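Local coordinates for sugar fermentation stimulation protein homolog (Pyrococcus furiosus, PDB 4DA2), which probably binds DNA, pairing an OB-fold domain with a PD-(D/E)xK nuclease-like domain that holds calcium ions, at residues S134-E139 with I175-N180; G140-Y145 with V181-P186; E207-G212 with R224-V229. The protein carries 1 engineered substitution. All coordinates share one frame; numbering follows the deposited sequence.

Interaction 1 of 3, residues S134-E139 with I175-N180; sequences SAVLRE and IGALPN
Ser134 pairs with Ile175 as a parallel beta bridge, closed by the bond from Ala135 N to Ile175 O (2.9 Å), and the two segments run 24° apart from end to end. Gly176 then centres an inverse gamma turn, and its CA directs a C-H toward Ala135 O. Past this turn Leu178 becomes the apolar link: its CD2 lies 3.8 Å from Val136 CB, while CD1 meets Arg138 CB at 3.7 Å and also sits over one face of the guanidinium, offset toward the rim. Val136 CG1 reaches Ala177 CB at 3.9 Å. The polar grip comes from Arg138, whose CG stands anti to the backbone N (chi1 170°) and whose chain bends at chi3. Its NH2 gives a fairly straight bond to Pro179 O (2.8 Å), and NH1 a more bent one to Asn180 O (3.0 Å); both oxygens lie close to the guanidinium plane, so two successive carbonyls fix its rotation. Asp72 adds a salt bridge to NH2. A parallel pair that parts after one bridge, with an arginine of one strand holding the loop that follows the other, belongs here to the central sheet of the PD-(D/E)xK fold.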
# COMPACT_ATOMS: atom_id res chain seq x y z
N SER A 134 2.02 -1.60 -1.75
CA SER A 134 2.59 -0.76 -0.70
C SER A 134 3.95 -0.23 -1.12
O SER A 134 4.82 -1.01 -1.55
CB SER A 134 2.74 -1.56 0.58
OG SER A 134 3.32 -0.75 1.61
N ALA A 135 4.14 1.08 -0.98
CA ALA A 135 5.46 1.69 -1.23
C ALA A 135 5.89 2.56 -0.07
O ALA A 135 5.72 3.79 -0.09
CB ALA A 135 5.44 2.50 -2.54
N VAL A 136 6.40 1.93 0.97
CA VAL A 136 6.72 2.67 2.20
C VAL A 136 8.21 2.61 2.55
O VAL A 136 8.61 2.88 3.70
CB VAL A 136 5.79 2.28 3.40
CG1 VAL A 136 4.33 2.72 3.10
CG2 VAL A 136 5.85 0.78 3.71
N LEU A 137 9.03 2.27 1.55
CA LEU A 137 10.48 2.34 1.69
C LEU A 137 10.95 3.70 1.18
O LEU A 137 10.62 4.09 0.06
CB LEU A 137 11.15 1.20 0.91
CG LEU A 137 12.69 1.16 0.93
CD1 LEU A 137 13.24 0.82 2.32
CD2 LEU A 137 13.26 0.24 -0.12
N ARG A 138 11.66 4.45 2.02
CA ARG A 138 12.02 5.82 1.69
C ARG A 138 13.46 5.94 1.24
O ARG A 138 14.36 5.38 1.86
CB ARG A 138 11.82 6.73 2.90
CG ARG A 138 12.40 8.16 2.73
CD ARG A 138 12.51 8.91 4.05
NE ARG A 138 11.24 8.92 4.76
CZ ARG A 138 10.21 9.73 4.49
NH1 ARG A 138 10.31 10.62 3.50
NH2 ARG A 138 9.09 9.64 5.19
N GLU A 139 13.65 6.69 0.17
CA GLU A 139 14.97 7.19 -0.20
C GLU A 139 14.80 8.66 -0.54
O GLU A 139 14.38 9.01 -1.64
CB GLU A 139 15.58 6.44 -1.37
CG GLU A 139 16.98 6.95 -1.76
CD GLU A 139 17.40 6.50 -3.14
OE1 GLU A 139 17.69 5.29 -3.32
OE2 GLU A 139 17.44 7.36 -4.04
N ILE A 175 1.05 2.81 -3.47
CA ILE A 175 0.55 3.61 -2.36
C ILE A 175 1.75 4.04 -1.51
O ILE A 175 2.28 3.26 -0.69
CB ILE A 175 -0.49 2.81 -1.51
CG1 ILE A 175 -1.61 2.25 -2.42
CG2 ILE A 175 -1.05 3.71 -0.43
CD1 ILE A 175 -2.43 3.32 -3.19
N GLY A 176 2.20 5.27 -1.75
CA GLY A 176 3.34 5.88 -1.05
C GLY A 176 2.81 6.46 0.24
O GLY A 176 2.72 7.70 0.41
N ALA A 177 2.43 5.56 1.15
CA ALA A 177 1.84 5.93 2.43
C ALA A 177 2.86 6.39 3.48
O ALA A 177 2.80 5.97 4.66
CB ALA A 177 0.99 4.76 2.99
N LEU A 178 3.80 7.23 3.04
CA LEU A 178 4.81 7.86 3.90
C LEU A 178 4.58 9.36 3.83
O LEU A 178 4.29 9.87 2.75
CB LEU A 178 6.22 7.66 3.29
CG LEU A 178 6.88 6.29 3.24
CD1 LEU A 178 8.19 6.40 2.53
CD2 LEU A 178 7.09 5.69 4.62
N PRO A 179 4.75 10.07 4.95
CA PRO A 179 4.77 11.53 4.85
C PRO A 179 6.06 11.98 4.15
O PRO A 179 7.03 11.21 4.05
CB PRO A 179 4.78 11.99 6.33
CG PRO A 179 5.49 10.84 7.04
CD PRO A 179 5.02 9.60 6.32
N ASN A 180 6.04 13.20 3.63
CA ASN A 180 7.21 13.86 3.02
C ASN A 180 7.92 13.06 1.92
O ASN A 180 9.13 12.90 1.93
CB ASN A 180 8.21 14.33 4.09
CG ASN A 180 7.55 15.17 5.16
OD1 ASN A 180 6.97 14.63 6.10
ND2 ASN A 180 7.57 16.49 4.99

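Interaction 2 of 3, residues G140-Y145 with V181-P186; sequences GEYAMY and VSKFKP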
# COMPACT_ATOMS: atom_id res chain seq x y z
N GLY A 140 15.12 9.53 0.42
CA GLY A 140 14.93 10.97 0.25
C GLY A 140 13.49 11.35 -0.03
O GLY A 140 12.61 11.12 0.78
N GLU A 141 13.25 11.90 -1.21
CA GLU A 141 11.91 12.32 -1.59
C GLU A 141 11.11 11.19 -2.23
O GLU A 141 9.95 11.39 -2.60
CB GLU A 141 11.98 13.52 -2.54
CG GLU A 141 12.12 14.88 -1.81
CD GLU A 141 10.88 15.24 -0.99
OE1 GLU A 141 9.76 15.05 -1.50
OE2 GLU A 141 11.03 15.71 0.16
N TYR A 142 11.74 10.02 -2.39
CA TYR A 142 11.09 8.89 -3.08
C TYR A 142 10.43 7.93 -2.09
O TYR A 142 11.00 7.63 -1.05
CB TYR A 142 12.09 8.08 -3.92
CG TYR A 142 12.66 8.83 -5.10
CD1 TYR A 142 12.09 8.70 -6.38
CD2 TYR A 142 13.77 9.66 -4.95
CE1 TYR A 142 12.61 9.41 -7.48
CE2 TYR A 142 14.31 10.35 -6.03
CZ TYR A 142 13.72 10.23 -7.29
OH TYR A 142 14.24 10.93 -8.36
N ALA A 143 9.21 7.49 -2.42
CA ALA A 143 8.68 6.21 -1.91
C ALA A 143 9.08 5.13 -2.89
O ALA A 143 9.10 5.36 -4.12
CB ALA A 143 7.18 6.28 -1.81
N MET A 144 9.39 3.94 -2.37
CA MET A 144 9.87 2.85 -3.20
C MET A 144 9.22 1.51 -2.94
O MET A 144 8.67 1.25 -1.82
CB MET A 144 11.39 2.73 -3.09
CG MET A 144 12.09 4.02 -3.41
SD MET A 144 13.85 3.70 -3.64
CE MET A 144 14.33 3.06 -2.01
N TYR A 145 9.24 0.68 -3.99
CA TYR A 145 8.78 -0.70 -3.90
C TYR A 145 9.68 -1.57 -4.76
O TYR A 145 10.09 -1.15 -5.85
CB TYR A 145 7.32 -0.80 -4.34
CG TYR A 145 6.85 -2.19 -4.67
CD1 TYR A 145 6.16 -2.97 -3.70
CD2 TYR A 145 7.10 -2.76 -5.91
CE1 TYR A 145 5.71 -4.26 -4.02
CE2 TYR A 145 6.66 -4.06 -6.24
CZ TYR A 145 5.97 -4.79 -5.29
OH TYR A 145 5.55 -6.06 -5.62
N VAL A 181 7.14 12.56 0.98
CA VAL A 181 7.70 12.04 -0.24
C VAL A 181 6.92 12.70 -1.36
O VAL A 181 5.75 13.04 -1.17
CB VAL A 181 7.59 10.47 -0.36
CG1 VAL A 181 8.61 9.76 0.55
CG2 VAL A 181 6.16 9.98 -0.12
N SER A 182 7.58 12.94 -2.49
CA SER A 182 6.93 13.62 -3.62
C SER A 182 7.06 12.84 -4.91
O SER A 182 6.51 13.23 -5.96
CB SER A 182 7.59 15.00 -3.84
OG SER A 182 8.98 14.81 -4.03
N LYS A 183 7.82 11.76 -4.84
CA LYS A 183 8.13 10.92 -6.01
C LYS A 183 8.05 9.43 -5.69
O LYS A 183 7.99 9.07 -4.53
CB LYS A 183 9.54 11.24 -6.56
CG LYS A 183 9.69 12.69 -7.02
CD LYS A 183 11.01 12.90 -7.75
CE LYS A 183 12.15 13.12 -6.78
NZ LYS A 183 12.21 14.52 -6.30
N PHE A 184 8.00 8.61 -6.73
CA PHE A 184 8.10 7.17 -6.62
C PHE A 184 9.14 6.60 -7.56
O PHE A 184 9.21 7.04 -8.70
CB PHE A 184 6.71 6.49 -6.91
CG PHE A 184 6.83 4.99 -7.10
CD1 PHE A 184 6.79 4.12 -6.01
CD2 PHE A 184 7.11 4.47 -8.37
CE1 PHE A 184 6.99 2.73 -6.21
CE2 PHE A 184 7.28 3.10 -8.57
CZ PHE A 184 7.23 2.23 -7.48
N LYS A 185 9.92 5.60 -7.13
CA LYS A 185 10.67 4.74 -8.06
C LYS A 185 10.80 3.32 -7.52
O LYS A 185 10.75 3.14 -6.30
CB LYS A 185 12.06 5.32 -8.36
CG LYS A 185 12.97 5.35 -7.15
CD LYS A 185 14.25 6.11 -7.49
CE LYS A 185 15.19 6.13 -6.28
NZ LYS A 185 16.48 6.83 -6.61
N PRO A 186 10.97 2.32 -8.41
CA PRO A 186 11.28 0.97 -7.93
C PRO A 186 12.63 0.93 -7.20
O PRO A 186 13.55 1.68 -7.53
CB PRO A 186 11.35 0.12 -9.19
CG PRO A 186 10.75 0.97 -10.32
CD PRO A 186 10.91 2.40 -9.89
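Tyr142 faces Lys183 and Lys185 across a parallel strand pair, 142-145 beside 183-186, whose axes approach to 4.4 Å and differ by 29° in direction. Backbone bonds set the register: Ala143 N gives to Lys183 O (2.9 Å), and Ala143 O receives Lys185 N. Where the pairing begins, Glu141 O accepts from both Ser182 N and Lys183 N, so one carbonyl holds two successive amides. A side-chain bond reinforces this end, Ser182 OG donating to Glu141 OE1 at 2.7 Å on the anti side of the carboxylate.

Cation-pi and CH-pi contacts dominate the face bearing Tyr142, whose ring is clasped between two lysine chains. Over one side runs the extended chain of Lys185, at about a right angle to the tyrosine, with CD 3.8 Å and NZ 4.3 Å from the ring centroid, the ammonium standing 14° off the ring normal. Against the opposite side rests Lys183 CE, 3.3 Å from Tyr142 CZ. Lys183 is bent at chi3 and chi4, and NZ stands farther off than CE, so any cation-pi attraction is at most weak.

Other packing is sparser: Met144 and Lys185 lie side by side, SD 3.8 Å from CE, and Phe184 CE1 touches Tyr145 CB at 4.0 Å on the face where Phe184 also stacks on Phe174.

Outside these strands, Glu139 forms a salt bridge with Lys185 NZ, and Glu230 bonds Tyr142 OH. The ring thus meets lysine methylenes on both sides, while the ammonium of Lys185 is probably stabilised jointly by aromatic electrons and a carboxylate.

Interaction 3 of 3, residues E207-G212 with R224-V229; sequences EIRALG and RGELGV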
# COMPACT_ATOMS: atom_id res chain seq x y z
N GLU A 207 -0.85 0.99 -17.15
CA GLU A 207 -0.76 2.36 -16.60
C GLU A 207 -0.14 2.28 -15.20
O GLU A 207 -0.49 1.38 -14.40
CB GLU A 207 -2.12 3.03 -16.55
CG GLU A 207 -2.75 3.18 -17.95
CD GLU A 207 -2.09 4.25 -18.83
OE1 GLU A 207 -1.68 5.29 -18.29
OE2 GLU A 207 -1.98 4.05 -20.07
N ILE A 208 0.81 3.16 -14.93
CA ILE A 208 1.46 3.18 -13.61
C ILE A 208 1.18 4.51 -12.89
O ILE A 208 1.41 5.58 -13.46
CB ILE A 208 2.98 2.93 -13.69
CG1 ILE A 208 3.27 1.54 -14.28
CG2 ILE A 208 3.60 3.12 -12.29
CD1 ILE A 208 4.77 1.28 -14.55
N ARG A 209 0.66 4.44 -11.66
CA ARG A 209 0.39 5.66 -10.86
C ARG A 209 1.02 5.43 -9.49
O ARG A 209 1.26 4.28 -9.07
CB ARG A 209 -1.12 5.88 -10.66
CG ARG A 209 -1.96 5.95 -11.97
CD ARG A 209 -1.72 7.21 -12.81
NE ARG A 209 -2.55 7.16 -14.03
CZ ARG A 209 -2.10 6.78 -15.22
NH1 ARG A 209 -0.82 6.46 -15.39
NH2 ARG A 209 -2.93 6.75 -16.26
N ALA A 210 1.27 6.54 -8.79
CA ALA A 210 1.72 6.49 -7.40
C ALA A 210 1.05 7.63 -6.62
O ALA A 210 0.98 8.75 -7.09
CB ALA A 210 3.24 6.60 -7.33
N LEU A 211 0.59 7.32 -5.42
CA LEU A 211 -0.15 8.27 -4.60
C LEU A 211 0.54 8.51 -3.27
O LEU A 211 1.04 7.57 -2.67
CB LEU A 211 -1.54 7.72 -4.31
CG LEU A 211 -2.35 7.21 -5.51
CD1 LEU A 211 -3.66 6.58 -5.00
CD2 LEU A 211 -2.65 8.36 -6.48
N GLY A 212 0.55 9.77 -2.81
CA GLY A 212 1.12 10.09 -1.50
C GLY A 212 0.02 10.13 -0.46
O GLY A 212 -1.02 10.78 -0.65
N ARG A 224 -2.29 13.25 -0.31
CA ARG A 224 -1.49 14.40 -0.70
C ARG A 224 -1.51 14.65 -2.22
O ARG A 224 -1.12 15.72 -2.68
CB ARG A 224 -0.05 14.29 -0.17
CG ARG A 224 0.09 14.31 1.38
CD ARG A 224 1.57 14.55 1.79
NE ARG A 224 2.48 13.64 1.10
CZ ARG A 224 2.67 12.37 1.43
NH1 ARG A 224 2.04 11.84 2.47
NH2 ARG A 224 3.50 11.61 0.72
N GLY A 225 -2.03 13.69 -2.98
CA GLY A 225 -2.06 13.76 -4.44
C GLY A 225 -1.11 12.74 -5.05
O GLY A 225 -0.61 11.83 -4.35
N GLU A 226 -0.83 12.89 -6.34
CA GLU A 226 0.06 11.93 -6.99
C GLU A 226 1.54 12.22 -6.77
O GLU A 226 1.94 13.38 -6.56
CB GLU A 226 -0.21 11.84 -8.50
CG GLU A 226 -1.57 11.30 -8.84
CD GLU A 226 -1.78 11.22 -10.36
OE1 GLU A 226 -0.87 10.70 -11.07
OE2 GLU A 226 -2.86 11.63 -10.82
N LEU A 227 2.35 11.18 -6.85
CA LEU A 227 3.79 11.30 -6.76
C LEU A 227 4.35 11.21 -8.18
O LEU A 227 3.76 10.52 -9.04
CB LEU A 227 4.38 10.17 -5.90
CG LEU A 227 3.80 9.94 -4.49
CD1 LEU A 227 4.43 8.69 -3.85
CD2 LEU A 227 4.05 11.15 -3.62
N GLY A 228 5.48 11.87 -8.41
CA GLY A 228 6.14 11.82 -9.70
C GLY A 228 6.78 10.46 -9.90
O GLY A 228 7.66 10.08 -9.16
N VAL A 229 6.32 9.74 -10.92
CA VAL A 229 6.75 8.40 -11.23
C VAL A 229 8.01 8.35 -12.09
O VAL A 229 8.06 8.96 -13.17
CB VAL A 229 5.61 7.64 -11.96
CG1 VAL A 229 6.08 6.28 -12.39
CG2 VAL A 229 4.38 7.51 -11.01
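Ala210 and Leu227 meet at the tight part of this antiparallel hairpin, where Leu227 N bonds to Ala210 O at 2.8 Å. Next along, Gly212 N bonds to Gly225 O (2.8 Å), and Gly212 O accepts from Arg224 N. The absence of a side chain on Gly212 matters: a CB there would clash with Arg224 NH2, whose guanidinium lies with one face over the glycine, and would press on Leu227 CD2. Arg224 NH1 bonds to His214 and NH2 to Val181 O. Ala210 CB packs against both Leu227 CB and Val229 CG2 (each 4.0 Å).

On the outer side, where Glu226 is exposed, the contact is looser. Arg209 and Glu226 lie side by side, yet Arg209 NE and Glu226 OE1 stay 4.9 Å apart and make no salt bridge. Arg209 instead turns to its own strand, NH2 pairing with Glu207 OE1 at 2.8 Å and NH1 with Ile208 O, while NE forms a salt bridge with Glu99. An alanine in place of Arg209 would probably leave Glu99 and Glu207 without the positive group they share. The chemistry thus divides: backbone bonds and a glycine that leaves room for Arg224 and Leu227 hold the hairpin close, whereas Glu226 probably feels Arg209 mainly as a longer-range charge.

All three interactions lie in one mixed sheet, and the first two are a worked example of how distant parts of a chain become neighbouring strands. Interactions 1 and 2, centred about 6 Å apart, cross along the chain: strands 127-139 and 142-145 follow each other, as do 169-176 and 183-186, and helix 151-165 comes between the two pairs in sequence. Ala135 O of interaction 1 packs on Ala143 CB of interaction 2. Interaction 3 comes later, as a hairpin with its centre about 11 Å from interaction 1 and 9 Å from interaction 2. Its two strands each extend an earlier pair, 207-215 beside 169-176 and 220-229 beside 183-186, so the C-terminal hairpin ties both together.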